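Local coordinates for probable glutamine-binding lipoprotein GlnH (GLNBP) (Mycobacterium tuberculosis, PDB 6H20) that binds acidic amino acids and asparagine as a periplasmic-type solute-binding lipoprotein and probably signals their presence to control protein kinase G and glutamate metabolism, at residues Leu101-Val107 and Val118-Met122; Cys165-Thr170 and Asn190-Cys194. All coordinates share one frame. Residue numbers count along the deposited sequence, not the author numbering.

Both contacts touch the same bound asparagine, from the two lobes between which a solute-binding protein of this family holds its ligand. Their centres lie about 12 Å apart. Contact 1 supplies the guanidinium of Arg106 and the backbone and hydroxyl of Thr121, with Arg106 NH1 2.8 Å from ligand OD1 and Thr121 O 2.7 Å from ligand N. Contact 2 brings Trp191 NE1 to 2.7 Å from ligand ND2 and Thr170 CA to 3.2 Å from ligand O. The contacts follow one another along the chain, yet they also meet directly: Ala103 CB packs 3.7 Å from Thr170 CG2, and Arg106 NH2 makes a weak hydrogen bond to Gly169 O.

Contact 1. Residues Leu101-Val107 and Val118-Met122. With ASN (asparagine), chain B.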
loop_
_atom_site.group_PDB
_atom_site.type_symbol
_atom_site.label_atom_id
_atom_site.label_comp_id
_atom_site.label_asym_id
_atom_site.label_seq_id
_atom_site.Cartn_x
_atom_site.Cartn_y
_atom_site.Cartn_z
ATOM N N LEU A 101 11.247 3.141 4.152
ATOM C CA LEU A 101 10.571 4.404 3.894
ATOM C C LEU A 101 9.223 4.382 4.595
ATOM O O LEU A 101 8.547 3.352 4.601
ATOM C CB LEU A 101 10.267 4.544 2.384
ATOM C CG LEU A 101 11.375 4.599 1.338
ATOM C CD1 LEU A 101 10.767 4.552 -0.040
ATOM C CD2 LEU A 101 12.208 5.857 1.512
ATOM N N SER A 102 8.821 5.521 5.164
ATOM C CA SER A 102 7.454 5.627 5.658
ATOM C C SER A 102 6.493 5.955 4.511
ATOM O O SER A 102 6.901 6.269 3.385
ATOM C CB SER A 102 7.344 6.708 6.723
ATOM O OG SER A 102 7.527 7.988 6.145
ATOM N N ALA A 103 5.192 5.862 4.811
ATOM C CA ALA A 103 4.165 6.193 3.828
ATOM C C ALA A 103 4.350 7.603 3.294
ATOM O O ALA A 103 4.169 7.862 2.094
ATOM C CB ALA A 103 2.774 6.044 4.459
ATOM N N ALA A 104 4.737 8.529 4.168
ATOM C CA ALA A 104 4.902 9.920 3.783
ATOM C C ALA A 104 6.141 10.154 2.933
ATOM O O ALA A 104 6.302 11.263 2.417
ATOM C CB ALA A 104 4.968 10.785 5.047
ATOM N N GLU A 105 7.020 9.158 2.784
ATOM C CA GLU A 105 8.259 9.302 2.021
ATOM C C GLU A 105 8.261 8.554 0.694
ATOM O O GLU A 105 9.276 8.582 -0.010
ATOM C CB GLU A 105 9.454 8.818 2.854
ATOM C CG GLU A 105 9.714 9.632 4.117
ATOM C CD GLU A 105 10.649 8.947 5.113
ATOM O OE1 GLU A 105 10.742 7.703 5.140
ATOM O OE2 GLU A 105 11.291 9.672 5.904
ATOM N N ARG A 106 7.174 7.863 0.343
ATOM C CA ARG A 106 7.182 7.064 -0.882
ATOM C C ARG A 106 7.372 7.927 -2.125
ATOM O O ARG A 106 8.145 7.568 -3.018
ATOM C CB ARG A 106 5.878 6.275 -0.998
ATOM C CG ARG A 106 5.733 5.203 0.058
ATOM C CD ARG A 106 4.334 4.543 -0.007
ATOM N NE ARG A 106 3.300 5.479 0.438
ATOM C CZ ARG A 106 2.030 5.128 0.661
ATOM N NH1 ARG A 106 1.643 3.871 0.461
ATOM N NH2 ARG A 106 1.149 6.032 1.082
ATOM N N VAL A 107 6.673 9.062 -2.209
ATOM C CA VAL A 107 6.789 9.902 -3.400
ATOM C C VAL A 107 8.176 10.529 -3.482
ATOM O O VAL A 107 8.803 10.546 -4.552
ATOM C CB VAL A 107 5.669 10.959 -3.439
ATOM C CG1 VAL A 107 6.015 12.078 -4.429
ATOM C CG2 VAL A 107 4.348 10.306 -3.807
ATOM N N VAL A 118 8.822 1.475 -5.528
ATOM C CA VAL A 118 8.167 1.391 -4.222
ATOM C C VAL A 118 7.086 0.329 -4.348
ATOM O O VAL A 118 6.235 0.407 -5.241
ATOM C CB VAL A 118 7.553 2.736 -3.808
ATOM C CG1 VAL A 118 6.624 2.566 -2.600
ATOM C CG2 VAL A 118 8.647 3.756 -3.483
ATOM N N VAL A 119 7.137 -0.680 -3.491
ATOM C CA VAL A 119 6.061 -1.665 -3.371
ATOM C C VAL A 119 5.655 -1.600 -1.908
ATOM O O VAL A 119 6.246 -2.264 -1.044
ATOM C CB VAL A 119 6.475 -3.080 -3.786
ATOM C CG1 VAL A 119 5.235 -3.970 -3.925
ATOM C CG2 VAL A 119 7.249 -3.065 -5.117
ATOM N N LYS A 120 4.701 -0.720 -1.612
ATOM C CA LYS A 120 4.309 -0.450 -0.232
ATOM C C LYS A 120 2.882 0.058 -0.236
ATOM O O LYS A 120 2.637 1.260 -0.067
ATOM C CB LYS A 120 5.257 0.570 0.416
ATOM C CG LYS A 120 5.063 0.635 1.937
ATOM C CD LYS A 120 5.542 1.959 2.506
ATOM C CE LYS A 120 5.351 2.052 4.021
ATOM N NZ LYS A 120 4.074 1.477 4.531
ATOM N N THR A 121 1.950 -0.868 -0.459
ATOM C CA THR A 121 0.507 -0.616 -0.474
ATOM C C THR A 121 0.145 0.735 -1.105
ATOM O O THR A 121 -0.661 1.493 -0.573
ATOM C CB THR A 121 -0.107 -0.764 0.937
ATOM O OG1 THR A 121 0.460 0.197 1.852
ATOM C CG2 THR A 121 0.133 -2.173 1.486
ATOM N N MET A 122 0.739 1.052 -2.253
ATOM C CA MET A 122 0.720 2.439 -2.711
ATOM C C MET A 122 -0.470 2.663 -3.632
ATOM O O MET A 122 -0.441 2.278 -4.807
ATOM C CB MET A 122 2.031 2.825 -3.390
ATOM C CG MET A 122 2.182 4.325 -3.529
ATOM S SD MET A 122 3.817 4.725 -4.125
ATOM C CE MET A 122 3.699 6.506 -4.152
HETATM N N ASN B . -2.941 2.556 0.491
HETATM C CA ASN B . -2.998 3.778 1.291
HETATM C C ASN B . -2.106 4.834 0.663
HETATM O O ASN B . -1.818 5.868 1.293
HETATM C CB ASN B . -2.578 3.503 2.737
HETATM C CG ASN B . -1.117 3.148 2.864
HETATM O OD1 ASN B . -0.448 2.795 1.898
HETATM N ND2 ASN B . -0.603 3.279 4.065
HETATM O OXT ASN B . -1.670 4.635 -0.491
#
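A turn and the first residues of a helix, Leu101-Val107, face Val118, the end of strand 117-118, and the irregular loop that follows to Met122. The CA atoms come closest at Arg106 and Val118 (6.7 Å) and at Ala103 and Lys120 (7.8 Å). Glu105 N donates to Ser102 O at 3.0 Å, while Ser102 N donates to Glu105 OE1 at 2.9 Å. Thr121 has positive phi and psi (38/46), which turns its carbonyl toward the ligand.

Arg106 dominates, with 117 Å² covered. Its NE donates to Ala103 O (3.0 Å), and NH1 donates both to Lys120 O and to ligand OD1, each at 2.8 Å; NH2 reaches ligand O at 3.0 Å. Met122 CG lies over one face of the guanidinium. In this pocket of a family 3 solute-binding protein, one arginine thus reads both the ligand carboxylate and its side-chain amide, while Thr121 OG1 donates to ligand OD1 (2.8 Å) and Thr121 O accepts from ligand N at 2.7 Å. Toward the base of the Arg106 side chain the contact is apolar: Arg106 CG meets Val118 CG1 at 3.8 Å, Leu101 CD1 meets Val118 CG2 at 4.1 Å, and Val107 CG2 meets Met122 CE at 3.9 Å. Lys120 runs alongside, CE 3.5 Å from Leu101 O, and its NZ forms a salt bridge with Asp58.

Leu101 and Val119 are hydrogen-bonded through their backbones to Leu57 and Gly56, and Val118 and Met122 to Gly238 and Gly236; helix 77-90 covers Val119, and strand 132-134 receives Val107 and Met122.

Contact 2. Residues Cys165-Thr170 and Asn190-Cys194; sequences CVARGT and NWADC. With ASN (asparagine), chain B.
Cys165-Ala167 is the extended end of a strand, which passes through a type II beta turn, Ala167 to Thr170; Gly169 (84/18) takes the turn position where a CB would strike the preceding carbonyl. Across from Ala167, Asn190 (-142/167) is the N-cap right before helix 191-199, whose first residues reach Cys194. The register is set by CA distances of 5.2 Å for Ala167 and Asn190 and 5.7 Å for Cys165 and Cys194.

A disulfide closes the gap: Cys165 (chi1 t) and Cys194 (chi1 m) place their SG atoms 2.1 Å apart with chi3 of -81°. One face of the Trp191 indole (chi1 m, chi2 109°) covers Ala167, while Cys165 O sits at the ring edge, 3.7 Å from Trp191 CZ3. The methyl of Ala167 is the bump that fills the hollow between this face and the Asn190 backbone: Ala167 CB lies 4.2 Å from Asn190 CA, 3.7 Å from Trp191 CE2 and 4.0 Å from the centroid of the six-membered ring, 21° off its normal, a CH-pi contact. Val166 CA, 3.5 Å from Trp191 CZ3, and Thr170 OG1, 4.0 Å from Trp191 CZ2, approach the ring obliquely.

This is the ligand-facing end of a beta-alpha-beta unit: strand 163-167 pairs in parallel with strand 184-188, and helix 171-176 begins after the turn. Thr170, chi1 p, is its N-cap, OG1 donating to Ala167 O (2.8 Å) and accepting from Leu173 N. Asn190 and Asp193 form a capping box, Asp193 N to Asn190 OD1 and Asn190 N to Asp193 OD2, both 3.2 Å. Trp191 NE1 lies 2.7 Å from asparagine ND2.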
loop_
_atom_site.group_PDB
_atom_site.type_symbol
_atom_site.label_atom_id
_atom_site.label_comp_id
_atom_site.label_asym_id
_atom_site.label_seq_id
_atom_site.Cartn_x
_atom_site.Cartn_y
_atom_site.Cartn_z
ATOM N N CYS A 165 -7.156 6.795 14.365
ATOM C CA CYS A 165 -5.741 6.801 14.013
ATOM C C CYS A 165 -5.538 6.578 12.521
ATOM O O CYS A 165 -6.157 5.687 11.920
ATOM C CB CYS A 165 -5.019 5.705 14.794
ATOM S SG CYS A 165 -3.207 5.734 14.641
ATOM N N VAL A 166 -4.624 7.370 11.940
ATOM C CA VAL A 166 -4.191 7.219 10.551
ATOM C C VAL A 166 -2.697 7.486 10.480
ATOM O O VAL A 166 -2.156 8.289 11.244
ATOM C CB VAL A 166 -4.925 8.161 9.568
ATOM C CG1 VAL A 166 -6.372 7.722 9.390
ATOM C CG2 VAL A 166 -4.814 9.593 10.044
ATOM N N ALA A 167 -2.031 6.835 9.537
ATOM C CA ALA A 167 -0.630 7.156 9.296
ATOM C C ALA A 167 -0.520 8.408 8.437
ATOM O O ALA A 167 -1.328 8.633 7.530
ATOM C CB ALA A 167 0.084 5.994 8.607
ATOM N N ARG A 168 0.484 9.228 8.729
ATOM C CA ARG A 168 0.694 10.430 7.942
ATOM C C ARG A 168 1.096 10.051 6.518
ATOM O O ARG A 168 1.718 9.010 6.279
ATOM C CB ARG A 168 1.754 11.312 8.613
ATOM C CG ARG A 168 1.206 12.035 9.843
ATOM C CD ARG A 168 2.185 13.046 10.432
ATOM N NE ARG A 168 3.342 12.415 11.064
ATOM C CZ ARG A 168 3.341 11.866 12.276
ATOM N NH1 ARG A 168 2.230 11.838 13.006
ATOM N NH2 ARG A 168 4.462 11.332 12.760
ATOM N N GLY A 169 0.676 10.872 5.561
ATOM C CA GLY A 169 1.090 10.647 4.187
ATOM C C GLY A 169 0.241 9.650 3.439
ATOM O O GLY A 169 0.671 9.138 2.394
ATOM N N THR A 170 -0.959 9.357 3.925
ATOM C CA THR A 170 -1.767 8.306 3.324
ATOM C C THR A 170 -3.063 8.861 2.757
ATOM O O THR A 170 -3.560 9.915 3.170
ATOM C CB THR A 170 -2.113 7.217 4.351
ATOM O OG1 THR A 170 -2.891 7.786 5.420
ATOM C CG2 THR A 170 -0.848 6.560 4.898
ATOM N N ASN A 190 3.466 4.926 11.145
ATOM C CA ASN A 190 3.096 3.731 10.406
ATOM C C ASN A 190 1.921 3.028 11.078
ATOM O O ASN A 190 1.550 3.330 12.216
ATOM C CB ASN A 190 4.295 2.808 10.139
ATOM C CG ASN A 190 4.886 2.242 11.402
ATOM O OD1 ASN A 190 4.188 1.625 12.204
ATOM N ND2 ASN A 190 6.183 2.456 11.593
ATOM N N TRP A 191 1.326 2.084 10.342
ATOM C CA TRP A 191 0.090 1.459 10.804
ATOM C C TRP A 191 0.295 0.602 12.045
ATOM O O TRP A 191 -0.632 0.466 12.851
ATOM C CB TRP A 191 -0.561 0.671 9.670
ATOM C CG TRP A 191 -1.033 1.603 8.613
ATOM C CD1 TRP A 191 -0.499 1.762 7.365
ATOM C CD2 TRP A 191 -2.099 2.554 8.723
ATOM N NE1 TRP A 191 -1.185 2.736 6.691
ATOM C CE2 TRP A 191 -2.170 3.240 7.491
ATOM C CE3 TRP A 191 -3.012 2.884 9.732
ATOM C CZ2 TRP A 191 -3.093 4.249 7.254
ATOM C CZ3 TRP A 191 -3.940 3.885 9.500
ATOM C CH2 TRP A 191 -3.976 4.562 8.256
ATOM N N ALA A 192 1.492 0.037 12.227
ATOM C CA ALA A 192 1.749 -0.717 13.451
ATOM C C ALA A 192 1.608 0.178 14.674
ATOM O O ALA A 192 1.214 -0.297 15.751
ATOM C CB ALA A 192 3.138 -1.345 13.389
ATOM N N ASP A 193 1.918 1.475 14.525
ATOM C CA ASP A 193 1.786 2.415 15.634
ATOM C C ASP A 193 0.325 2.613 16.014
ATOM O O ASP A 193 0.008 2.809 17.193
ATOM C CB ASP A 193 2.428 3.751 15.265
ATOM C CG ASP A 193 3.896 3.620 14.933
ATOM O OD1 ASP A 193 4.566 2.726 15.495
ATOM O OD2 ASP A 193 4.395 4.420 14.113
ATOM N N CYS A 194 -0.579 2.581 15.024
ATOM C CA CYS A 194 -2.006 2.674 15.326
ATOM C C CYS A 194 -2.456 1.475 16.135
ATOM O O CYS A 194 -3.284 1.604 17.046
ATOM C CB CYS A 194 -2.832 2.748 14.039
ATOM S SG CYS A 194 -2.791 4.321 13.186
HETATM N N ASN B . -2.941 2.556 0.491
HETATM C CA ASN B . -2.998 3.778 1.291
HETATM C C ASN B . -2.106 4.834 0.663
HETATM O O ASN B . -1.818 5.868 1.293
HETATM C CB ASN B . -2.578 3.503 2.737
HETATM C CG ASN B . -1.117 3.148 2.864
HETATM O OD1 ASN B . -0.448 2.795 1.898
HETATM N ND2 ASN B . -0.603 3.279 4.065
HETATM O OXT ASN B . -1.670 4.635 -0.491
#